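Local atomic coordinates of similar to hydroxylamine oxidoreductase (Kuenenia stuttgartiensis, PDB entry 6H5L), a protein that probably acts as an oxidoreductase, a c-type cytochrome with eight haem pockets that forms part of a 60-heme reductase complex in an anammox bacterium. Residues G223-C229 and P278-Y282; C283-E287 and P296-G300; W302-T306 and K468-Y472. One frame throughout, in Å; residues are numbered along the deposited sequence.

How the contacts relate
All three contacts are buried and all touch the same heme c. Contacts 1 and 2 share helix 280-285, which carries both cysteine links and an axial histidine of that haem, and they meet where P278 packs on C283. Contact 3, about 20 Å from contact 1 between centres, instead joins the loop after contact 2 to the long helix 455-476, on the propionate side. The chemistry shifts accordingly. A neutral glutamine amide serves backbone carbonyls in contact 1, where thioether sulfurs lie close by. In contact 2 a lysine ammonium meets carbonyls at and just past the helix end, beside the iron ligand, and in contact 3 a tyrosine hydroxyl and a second lysine bind loop carbonyls.

Contact 1 of 3, residues G223-C229 and P278-Y282; sequences GRQPEAC and PTCQY. With HEC (heme c), chain I.
The side-chain amide of Q281 lies flat between two groups of 223-229. The carbonyl oxygen R224 O sits over one face, 3.3 Å from Q281 CD, and the thioether sulfur C229 SG lies over the other, 3.6 Å from Q281 NE2. At the nitrogen edge, NE2 gives one hydrogen bond to G223 O (2.7 Å), which lies 21° out of the amide plane, and a weak one to Q225 O (2.9 Å). Both acceptors are displaced toward the face that R224 O occupies. The chain of Q281 bends at its second torsion (chi2 79°), which turns the amide toward G223 O and Q225 O. Carbonyls from the last turn of helix 220-224 and from the residue after it thus share one buried amide nitrogen, which is likely to hold the amide against rotation.

Beside the amide the packing is apolar. The ring of P226 crosses the T279 side chain at about a right angle, its CG 3.6 Å from T279 CB, while P226 CB lies 3.5 Å from C280 SG. T279 is the N-cap of helix 280-285: its OG1 accepts from Y282 N at 3.0 Å. C280 opens a CxxCH haem-binding motif, its SG joined to CAB of the heme c (1.8 Å), and C229 is linked in the same way to another haem. The contact therefore sets two haem attachment points side by side, with Q281 between their chains.

R224 turns its guanidinium away, to a propionate of a further haem and to F262 O. The end of helix 220-224 and the turn after it thus pack on the start of helix 280-285; helix 248-256 borders both, with Y253 on P226 and H249 on P278, and K248 of the second subunit hydrogen-bonds to A228 O.

Contact 2 of 3, residues C283-E287 and P296-G300; sequences CHMYE and PVMKG. With HEC (heme c), chain I.
K299 reaches back from its turn to the end of helix 280-285. CB leads toward that helix end, and CG follows, 3.5 Å from Y286 O. CD then passes E287 O and the edge of the Y286 ring. Bends at the last two torsions (-53° and -60°) curl CE round so that NZ donates to two carbonyl oxygens, C283 O (2.7 Å), in the carbonyl plane, and Y286 O (2.6 Å), slightly tilted. W346 adds a cation-pi contact to K299. A methionine here, uncharged and with no N-H at its tip, would probably leave C283 O and Y286 O without their shared donor and the helix end without a balancing charge.

H284 completes the CxxCH motif: its NE2 binds the haem iron at 2.0 Å, with H477 as the other axial ligand, while C283 SG makes the second thioether. P296 packs on the histidine, CB to CB at 3.7 Å. H284 ND1 donates to a water (2.9 Å) that also lies close to P296 O and a haem propionate. That bond is likely to fix the rotation of the imidazole and to strengthen its electron donation to iron, while the ammonium of K299 would favourably meet the negative end of the helix.

Contact 3 of 3, residues W302-T306 and K468-Y472; sequences WRMGT and KLQGY. With HEC (heme c), chain I.
Y472 and K468 both leave helix 455-476 with CG anti to the backbone N (chi1 160° and 168°), which carries the two side chains, one helical turn apart, to the loop 302-306. The tyrosine reaches out to the loop backbone. Its OH donates to R303 O at 3.1 Å from well above the carbonyl plane, and lies 2.8 Å from O2A of the heme c. W302 CB packs obliquely against the ring, 3.7 Å from Y472 CZ. K468 instead curls at its last two torsions, bringing NZ to G305 O (2.5 Å); a water joins NZ to T306 O, and W464 O is a further acceptor.

Helix 455-476 ends one residue before H477, an axial ligand of this haem, and the loop follows from the CxxCH region that supplies the other ligand. The loop turns on the bond G305 N to W302 O, and W302 N donates almost straight (174°) to propionate O2D at 2.7 Å.

Between the two polar grips L469 fills in: CD2 lies 3.3 Å from M304 O, and CD1 meets T306 CG2 at 3.8 Å. W302 NE1 bonds to D367 of helix 356-389, and R303 turns away to V166 O, G167 O and a neighbouring haem propionate.

Contact 1 of 3, residues G223-C229 and P278-Y282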
# COMPACT_ATOMS: atom_id res chain seq x y z
N GLY A 223 26.11 11.18 -15.05
CA GLY A 223 26.78 12.12 -15.94
C GLY A 223 26.05 13.44 -16.07
O GLY A 223 26.67 14.47 -16.36
N ARG A 224 24.74 13.44 -15.85
CA ARG A 224 23.93 14.65 -16.01
C ARG A 224 23.83 15.47 -14.73
O ARG A 224 23.39 16.63 -14.80
CB ARG A 224 22.53 14.28 -16.49
CG ARG A 224 22.49 13.80 -17.94
CD ARG A 224 21.07 13.68 -18.45
NE ARG A 224 20.45 12.40 -18.13
CZ ARG A 224 20.35 11.39 -18.98
NH1 ARG A 224 20.83 11.50 -20.21
NH2 ARG A 224 19.76 10.26 -18.61
N GLN A 225 24.24 14.93 -13.58
CA GLN A 225 24.15 15.81 -12.42
C GLN A 225 25.42 16.65 -12.30
O GLN A 225 26.51 16.19 -12.65
CB GLN A 225 23.91 15.01 -11.15
CG GLN A 225 24.43 13.59 -11.18
CD GLN A 225 23.77 12.71 -10.14
OE1 GLN A 225 22.60 12.90 -9.81
NE2 GLN A 225 24.51 11.74 -9.62
N PRO A 226 25.28 17.89 -11.80
CA PRO A 226 26.43 18.81 -11.79
C PRO A 226 27.65 18.29 -11.05
O PRO A 226 28.78 18.67 -11.39
CB PRO A 226 25.86 20.06 -11.10
CG PRO A 226 24.41 20.02 -11.39
CD PRO A 226 24.04 18.56 -11.40
N GLU A 227 27.47 17.43 -10.04
CA GLU A 227 28.60 16.97 -9.24
C GLU A 227 29.60 16.15 -10.05
O GLU A 227 30.74 15.97 -9.60
CB GLU A 227 28.10 16.14 -8.05
CG GLU A 227 27.49 16.96 -6.91
CD GLU A 227 26.08 17.44 -7.20
OE1 GLU A 227 25.49 18.13 -6.33
OE2 GLU A 227 25.54 17.12 -8.28
N ALA A 228 29.21 15.65 -11.22
CA ALA A 228 30.12 14.86 -12.03
C ALA A 228 31.26 15.69 -12.60
O ALA A 228 32.30 15.13 -12.97
CB ALA A 228 29.36 14.18 -13.17
N CYS A 229 31.10 17.01 -12.68
CA CYS A 229 32.12 17.90 -13.23
C CYS A 229 32.96 18.57 -12.16
O CYS A 229 33.97 19.20 -12.50
CB CYS A 229 31.46 18.98 -14.10
SG CYS A 229 29.95 18.47 -14.93
N PRO A 278 19.02 25.39 -13.94
CA PRO A 278 19.81 24.57 -14.86
C PRO A 278 21.04 23.96 -14.19
O PRO A 278 21.48 24.38 -13.12
CB PRO A 278 20.22 25.57 -15.95
CG PRO A 278 20.32 26.86 -15.22
CD PRO A 278 19.23 26.83 -14.17
N THR A 279 21.57 22.94 -14.85
CA THR A 279 22.81 22.29 -14.46
C THR A 279 23.93 22.71 -15.39
O THR A 279 23.72 23.39 -16.40
CB THR A 279 22.65 20.76 -14.49
OG1 THR A 279 22.42 20.33 -15.84
CG2 THR A 279 21.47 20.34 -13.63
N CYS A 280 25.16 22.30 -15.04
CA CYS A 280 26.29 22.51 -15.94
C CYS A 280 26.01 21.90 -17.30
O CYS A 280 26.29 22.50 -18.34
CB CYS A 280 27.56 21.92 -15.35
SG CYS A 280 27.61 21.82 -13.55
N GLN A 281 25.44 20.70 -17.31
CA GLN A 281 25.17 20.00 -18.56
C GLN A 281 24.08 20.69 -19.36
O GLN A 281 24.16 20.77 -20.59
CB GLN A 281 24.81 18.55 -18.27
CG GLN A 281 25.94 17.74 -17.62
CD GLN A 281 26.12 18.00 -16.13
OE1 GLN A 281 25.72 19.04 -15.61
NE2 GLN A 281 26.72 17.03 -15.44
N TYR A 282 23.05 21.21 -18.69
CA TYR A 282 21.97 21.87 -19.42
C TYR A 282 22.45 23.17 -20.06
O TYR A 282 22.13 23.45 -21.22
CB TYR A 282 20.78 22.13 -18.50
CG TYR A 282 19.52 22.45 -19.27
CD1 TYR A 282 18.76 21.43 -19.84
CD2 TYR A 282 19.10 23.76 -19.44
CE1 TYR A 282 17.61 21.72 -20.55
CE2 TYR A 282 17.95 24.05 -20.15
CZ TYR A 282 17.21 23.03 -20.71
OH TYR A 282 16.07 23.31 -21.42
FE HEC I . 29.40 27.57 -16.98
CHA HEC I . 31.40 29.76 -18.59
CHB HEC I . 32.08 25.48 -16.40
CHC HEC I . 27.43 25.50 -15.07
CHD HEC I . 26.56 29.23 -18.04
NA HEC I . 31.40 27.65 -17.33
C1A HEC I . 31.97 28.57 -18.18
C2A HEC I . 33.26 28.06 -18.57
C3A HEC I . 33.45 26.88 -17.97
C4A HEC I . 32.28 26.60 -17.18
CMA HEC I . 34.69 25.97 -18.10
CAA HEC I . 34.25 28.75 -19.52
CBA HEC I . 33.93 28.35 -20.95
CGA HEC I . 33.05 29.40 -21.56
O1A HEC I . 31.87 29.09 -21.89
O2A HEC I . 33.51 30.56 -21.72
NB HEC I . 29.69 25.78 -15.97
C1B HEC I . 30.90 25.16 -15.78
C2B HEC I . 30.72 24.12 -14.78
C3B HEC I . 29.44 24.12 -14.42
C4B HEC I . 28.76 25.17 -15.16
CMB HEC I . 31.82 23.16 -14.29
CAB HEC I . 28.78 23.17 -13.39
CBB HEC I . 29.34 23.40 -11.97
NC HEC I . 27.37 27.37 -16.67
C1C HEC I . 26.78 26.50 -15.77
C2C HEC I . 25.41 26.93 -15.56
C3C HEC I . 25.13 27.84 -16.50
C4C HEC I . 26.38 28.21 -17.14
CMC HEC I . 24.35 26.09 -14.80
CAC HEC I . 23.76 28.52 -16.73
CBC HEC I . 23.40 29.43 -15.55
ND HEC I . 29.03 29.24 -18.16
C1D HEC I . 27.77 29.77 -18.42
C2D HEC I . 27.94 31.00 -19.18
C3D HEC I . 29.46 31.16 -19.34
C4D HEC I . 30.05 30.02 -18.68
CMD HEC I . 26.84 31.94 -19.70
CAD HEC I . 30.19 32.30 -20.08
CBD HEC I . 30.14 31.99 -21.58
CGD HEC I . 30.90 33.03 -22.35
O1D HEC I . 30.34 34.13 -22.59
O2D HEC I . 32.06 32.76 -22.74

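Contact 2 of 3, residues C283-E287 and P296-G300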
# COMPACT_ATOMS: atom_id res chain seq x y z
N CYS A 283 23.20 23.98 -19.32
CA CYS A 283 23.70 25.24 -19.85
C CYS A 283 24.72 25.01 -20.96
O CYS A 283 24.64 25.62 -22.03
CB CYS A 283 24.31 26.09 -18.73
SG CYS A 283 23.20 27.27 -17.91
N HIS A 284 25.69 24.11 -20.73
CA HIS A 284 26.85 24.01 -21.61
C HIS A 284 26.70 23.00 -22.73
O HIS A 284 27.28 23.20 -23.81
CB HIS A 284 28.09 23.67 -20.78
CG HIS A 284 28.65 24.84 -20.03
ND1 HIS A 284 29.54 25.73 -20.59
CD2 HIS A 284 28.43 25.27 -18.77
CE1 HIS A 284 29.85 26.66 -19.70
NE2 HIS A 284 29.19 26.40 -18.59
N MET A 285 25.96 21.91 -22.53
CA MET A 285 25.79 20.94 -23.60
C MET A 285 24.70 21.33 -24.58
O MET A 285 24.54 20.65 -25.61
CB MET A 285 25.51 19.55 -23.03
CG MET A 285 26.67 18.99 -22.24
SD MET A 285 26.59 17.20 -22.05
CE MET A 285 28.32 16.82 -21.83
N TYR A 286 23.95 22.39 -24.30
CA TYR A 286 23.11 22.99 -25.32
C TYR A 286 23.97 23.54 -26.45
O TYR A 286 24.92 24.30 -26.21
CB TYR A 286 22.26 24.10 -24.71
CG TYR A 286 21.32 24.80 -25.67
CD1 TYR A 286 20.02 24.35 -25.85
CD2 TYR A 286 21.72 25.93 -26.37
CE1 TYR A 286 19.15 24.99 -26.71
CE2 TYR A 286 20.86 26.58 -27.24
CZ TYR A 286 19.58 26.10 -27.40
OH TYR A 286 18.71 26.73 -28.26
N GLU A 287 23.65 23.14 -27.69
CA GLU A 287 24.39 23.60 -28.86
C GLU A 287 23.77 24.85 -29.48
O GLU A 287 24.39 25.92 -29.42
CB GLU A 287 24.46 22.48 -29.90
CG GLU A 287 25.22 22.87 -31.16
CD GLU A 287 25.44 21.70 -32.09
OE1 GLU A 287 26.19 21.86 -33.07
OE2 GLU A 287 24.88 20.62 -31.83
N PRO A 296 30.49 19.96 -23.89
CA PRO A 296 30.06 21.21 -23.25
C PRO A 296 30.74 22.49 -23.72
O PRO A 296 30.51 23.53 -23.09
CB PRO A 296 30.42 20.94 -21.78
CG PRO A 296 31.68 20.14 -21.88
CD PRO A 296 31.58 19.31 -23.13
N VAL A 297 31.54 22.46 -24.79
CA VAL A 297 32.45 23.56 -25.09
C VAL A 297 32.06 24.35 -26.33
O VAL A 297 32.78 25.30 -26.69
CB VAL A 297 33.90 23.04 -25.23
CG1 VAL A 297 34.25 22.13 -24.07
CG2 VAL A 297 34.07 22.32 -26.56
N MET A 298 30.94 24.02 -26.98
CA MET A 298 30.68 24.59 -28.30
C MET A 298 30.34 26.08 -28.26
O MET A 298 30.58 26.79 -29.24
CB MET A 298 29.55 23.82 -28.99
CG MET A 298 29.84 22.35 -29.23
SD MET A 298 31.41 22.07 -30.07
CE MET A 298 31.10 22.87 -31.64
N LYS A 299 29.80 26.57 -27.14
CA LYS A 299 29.32 27.95 -27.07
C LYS A 299 30.25 28.89 -26.31
O LYS A 299 29.84 30.00 -25.99
CB LYS A 299 27.93 27.98 -26.42
CG LYS A 299 26.92 27.07 -27.08
CD LYS A 299 25.51 27.40 -26.64
CE LYS A 299 25.39 27.42 -25.12
NZ LYS A 299 25.75 26.12 -24.49
N GLY A 300 31.49 28.48 -26.04
CA GLY A 300 32.40 29.34 -25.30
C GLY A 300 32.78 30.60 -26.07
O GLY A 300 33.00 30.57 -27.28
FE HEC I . 29.40 27.57 -16.98
CHA HEC I . 31.40 29.76 -18.59
CHB HEC I . 32.08 25.48 -16.40
CHC HEC I . 27.43 25.50 -15.07
CHD HEC I . 26.56 29.23 -18.04
NA HEC I . 31.40 27.65 -17.33
C1A HEC I . 31.97 28.57 -18.18
C2A HEC I . 33.26 28.06 -18.57
C3A HEC I . 33.45 26.88 -17.97
C4A HEC I . 32.28 26.60 -17.18
CMA HEC I . 34.69 25.97 -18.10
CAA HEC I . 34.25 28.75 -19.52
CBA HEC I . 33.93 28.35 -20.95
CGA HEC I . 33.05 29.40 -21.56
O1A HEC I . 31.87 29.09 -21.89
O2A HEC I . 33.51 30.56 -21.72
NB HEC I . 29.69 25.78 -15.97
C1B HEC I . 30.90 25.16 -15.78
C2B HEC I . 30.72 24.12 -14.78
C3B HEC I . 29.44 24.12 -14.42
C4B HEC I . 28.76 25.17 -15.16
CMB HEC I . 31.82 23.16 -14.29
CAB HEC I . 28.78 23.17 -13.39
CBB HEC I . 29.34 23.40 -11.97
NC HEC I . 27.37 27.37 -16.67
C1C HEC I . 26.78 26.50 -15.77
C2C HEC I . 25.41 26.93 -15.56
C3C HEC I . 25.13 27.84 -16.50
C4C HEC I . 26.38 28.21 -17.14
CMC HEC I . 24.35 26.09 -14.80
CAC HEC I . 23.76 28.52 -16.73
CBC HEC I . 23.40 29.43 -15.55
ND HEC I . 29.03 29.24 -18.16
C1D HEC I . 27.77 29.77 -18.42
C2D HEC I . 27.94 31.00 -19.18
C3D HEC I . 29.46 31.16 -19.34
C4D HEC I . 30.05 30.02 -18.68
CMD HEC I . 26.84 31.94 -19.70
CAD HEC I . 30.19 32.30 -20.08
CBD HEC I . 30.14 31.99 -21.58
CGD HEC I . 30.90 33.03 -22.35
O1D HEC I . 30.34 34.13 -22.59
O2D HEC I . 32.06 32.76 -22.74
O HOH W 1 28.39 22.41 -26.31
O HOH W 2 30.89 26.39 -23.07

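Contact 3 of 3, residues W302-T306 and K468-Y472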
# COMPACT_ATOMS: atom_id res chain seq x y z
N TRP A 302 34.33 33.74 -23.92
CA TRP A 302 35.44 34.32 -23.12
C TRP A 302 36.34 33.18 -22.68
O TRP A 302 37.22 33.43 -21.94
CB TRP A 302 34.91 35.06 -21.89
CG TRP A 302 34.29 36.39 -22.14
CD1 TRP A 302 32.96 36.66 -22.17
CD2 TRP A 302 34.95 37.63 -22.38
NE1 TRP A 302 32.75 37.98 -22.40
CE2 TRP A 302 33.95 38.60 -22.54
CE3 TRP A 302 36.28 38.03 -22.47
CZ2 TRP A 302 34.23 39.94 -22.78
CZ3 TRP A 302 36.56 39.35 -22.70
CH2 TRP A 302 35.56 40.29 -22.87
N ARG A 303 36.20 32.03 -23.32
CA ARG A 303 36.75 30.71 -23.01
C ARG A 303 37.32 30.63 -21.60
O ARG A 303 36.56 30.46 -20.72
CB ARG A 303 37.78 30.39 -24.08
CG ARG A 303 37.26 30.61 -25.49
CD ARG A 303 36.25 29.63 -25.99
NE ARG A 303 36.69 28.27 -25.80
CZ ARG A 303 37.25 27.49 -26.70
NH1 ARG A 303 37.53 27.92 -27.90
NH2 ARG A 303 37.52 26.25 -26.38
N MET A 304 38.58 30.93 -21.38
CA MET A 304 39.12 30.72 -20.04
C MET A 304 39.17 32.00 -19.23
O MET A 304 39.30 31.93 -18.00
CB MET A 304 40.52 30.10 -20.12
CG MET A 304 41.01 29.52 -18.79
SD MET A 304 42.55 28.58 -18.90
CE MET A 304 42.83 28.16 -17.18
N GLY A 305 39.04 33.16 -19.87
CA GLY A 305 39.24 34.43 -19.21
C GLY A 305 40.65 34.95 -19.29
O GLY A 305 40.95 36.01 -18.73
N THR A 306 41.54 34.23 -19.98
CA THR A 306 42.94 34.61 -20.10
C THR A 306 43.26 35.31 -21.42
O THR A 306 44.04 36.27 -21.43
CB THR A 306 43.83 33.37 -19.97
OG1 THR A 306 43.45 32.40 -20.94
CG2 THR A 306 43.69 32.77 -18.58
N LYS A 468 41.42 37.35 -11.75
CA LYS A 468 40.59 37.69 -12.90
C LYS A 468 39.71 36.51 -13.29
O LYS A 468 38.53 36.70 -13.62
CB LYS A 468 41.46 38.12 -14.09
CG LYS A 468 40.70 38.20 -15.40
CD LYS A 468 41.37 39.15 -16.39
CE LYS A 468 42.75 38.66 -16.80
NZ LYS A 468 42.70 37.38 -17.56
N LEU A 469 40.25 35.29 -13.23
CA LEU A 469 39.48 34.12 -13.64
C LEU A 469 38.40 33.76 -12.63
O LEU A 469 37.32 33.29 -13.01
CB LEU A 469 40.41 32.93 -13.87
CG LEU A 469 41.56 33.15 -14.86
CD1 LEU A 469 42.16 31.82 -15.29
CD2 LEU A 469 41.10 33.93 -16.07
N GLN A 470 38.66 33.97 -11.34
CA GLN A 470 37.65 33.67 -10.32
C GLN A 470 36.50 34.66 -10.39
O GLN A 470 35.33 34.26 -10.32
CB GLN A 470 38.29 33.66 -8.93
CG GLN A 470 39.19 32.46 -8.69
CD GLN A 470 39.91 32.52 -7.36
OE1 GLN A 470 39.28 32.49 -6.30
NE2 GLN A 470 41.23 32.58 -7.41
N GLY A 471 36.80 35.95 -10.51
CA GLY A 471 35.74 36.93 -10.73
C GLY A 471 35.00 36.70 -12.04
O GLY A 471 33.80 36.96 -12.13
N TYR A 472 35.72 36.22 -13.06
CA TYR A 472 35.08 35.88 -14.33
C TYR A 472 34.06 34.76 -14.14
O TYR A 472 32.90 34.90 -14.55
CB TYR A 472 36.15 35.49 -15.35
CG TYR A 472 35.66 34.67 -16.53
CD1 TYR A 472 34.56 35.07 -17.28
CD2 TYR A 472 36.33 33.52 -16.92
CE1 TYR A 472 34.13 34.34 -18.36
CE2 TYR A 472 35.91 32.78 -18.01
CZ TYR A 472 34.81 33.19 -18.72
OH TYR A 472 34.39 32.45 -19.80
FE HEC I . 29.40 27.57 -16.98
CHA HEC I . 31.40 29.76 -18.59
CHB HEC I . 32.08 25.48 -16.40
CHC HEC I . 27.43 25.50 -15.07
CHD HEC I . 26.56 29.23 -18.04
NA HEC I . 31.40 27.65 -17.33
C1A HEC I . 31.97 28.57 -18.18
C2A HEC I . 33.26 28.06 -18.57
C3A HEC I . 33.45 26.88 -17.97
C4A HEC I . 32.28 26.60 -17.18
CMA HEC I . 34.69 25.97 -18.10
CAA HEC I . 34.25 28.75 -19.52
CBA HEC I . 33.93 28.35 -20.95
CGA HEC I . 33.05 29.40 -21.56
O1A HEC I . 31.87 29.09 -21.89
O2A HEC I . 33.51 30.56 -21.72
NB HEC I . 29.69 25.78 -15.97
C1B HEC I . 30.90 25.16 -15.78
C2B HEC I . 30.72 24.12 -14.78
C3B HEC I . 29.44 24.12 -14.42
C4B HEC I . 28.76 25.17 -15.16
CMB HEC I . 31.82 23.16 -14.29
CAB HEC I . 28.78 23.17 -13.39
CBB HEC I . 29.34 23.40 -11.97
NC HEC I . 27.37 27.37 -16.67
C1C HEC I . 26.78 26.50 -15.77
C2C HEC I . 25.41 26.93 -15.56
C3C HEC I . 25.13 27.84 -16.50
C4C HEC I . 26.38 28.21 -17.14
CMC HEC I . 24.35 26.09 -14.80
CAC HEC I . 23.76 28.52 -16.73
CBC HEC I . 23.40 29.43 -15.55
ND HEC I . 29.03 29.24 -18.16
C1D HEC I . 27.77 29.77 -18.42
C2D HEC I . 27.94 31.00 -19.18
C3D HEC I . 29.46 31.16 -19.34
C4D HEC I . 30.05 30.02 -18.68
CMD HEC I . 26.84 31.94 -19.70
CAD HEC I . 30.19 32.30 -20.08
CBD HEC I . 30.14 31.99 -21.58
CGD HEC I . 30.90 33.03 -22.35
O1D HEC I . 30.34 34.13 -22.59
O2D HEC I . 32.06 32.76 -22.74
O HOH W 3 44.76 37.38 -19.32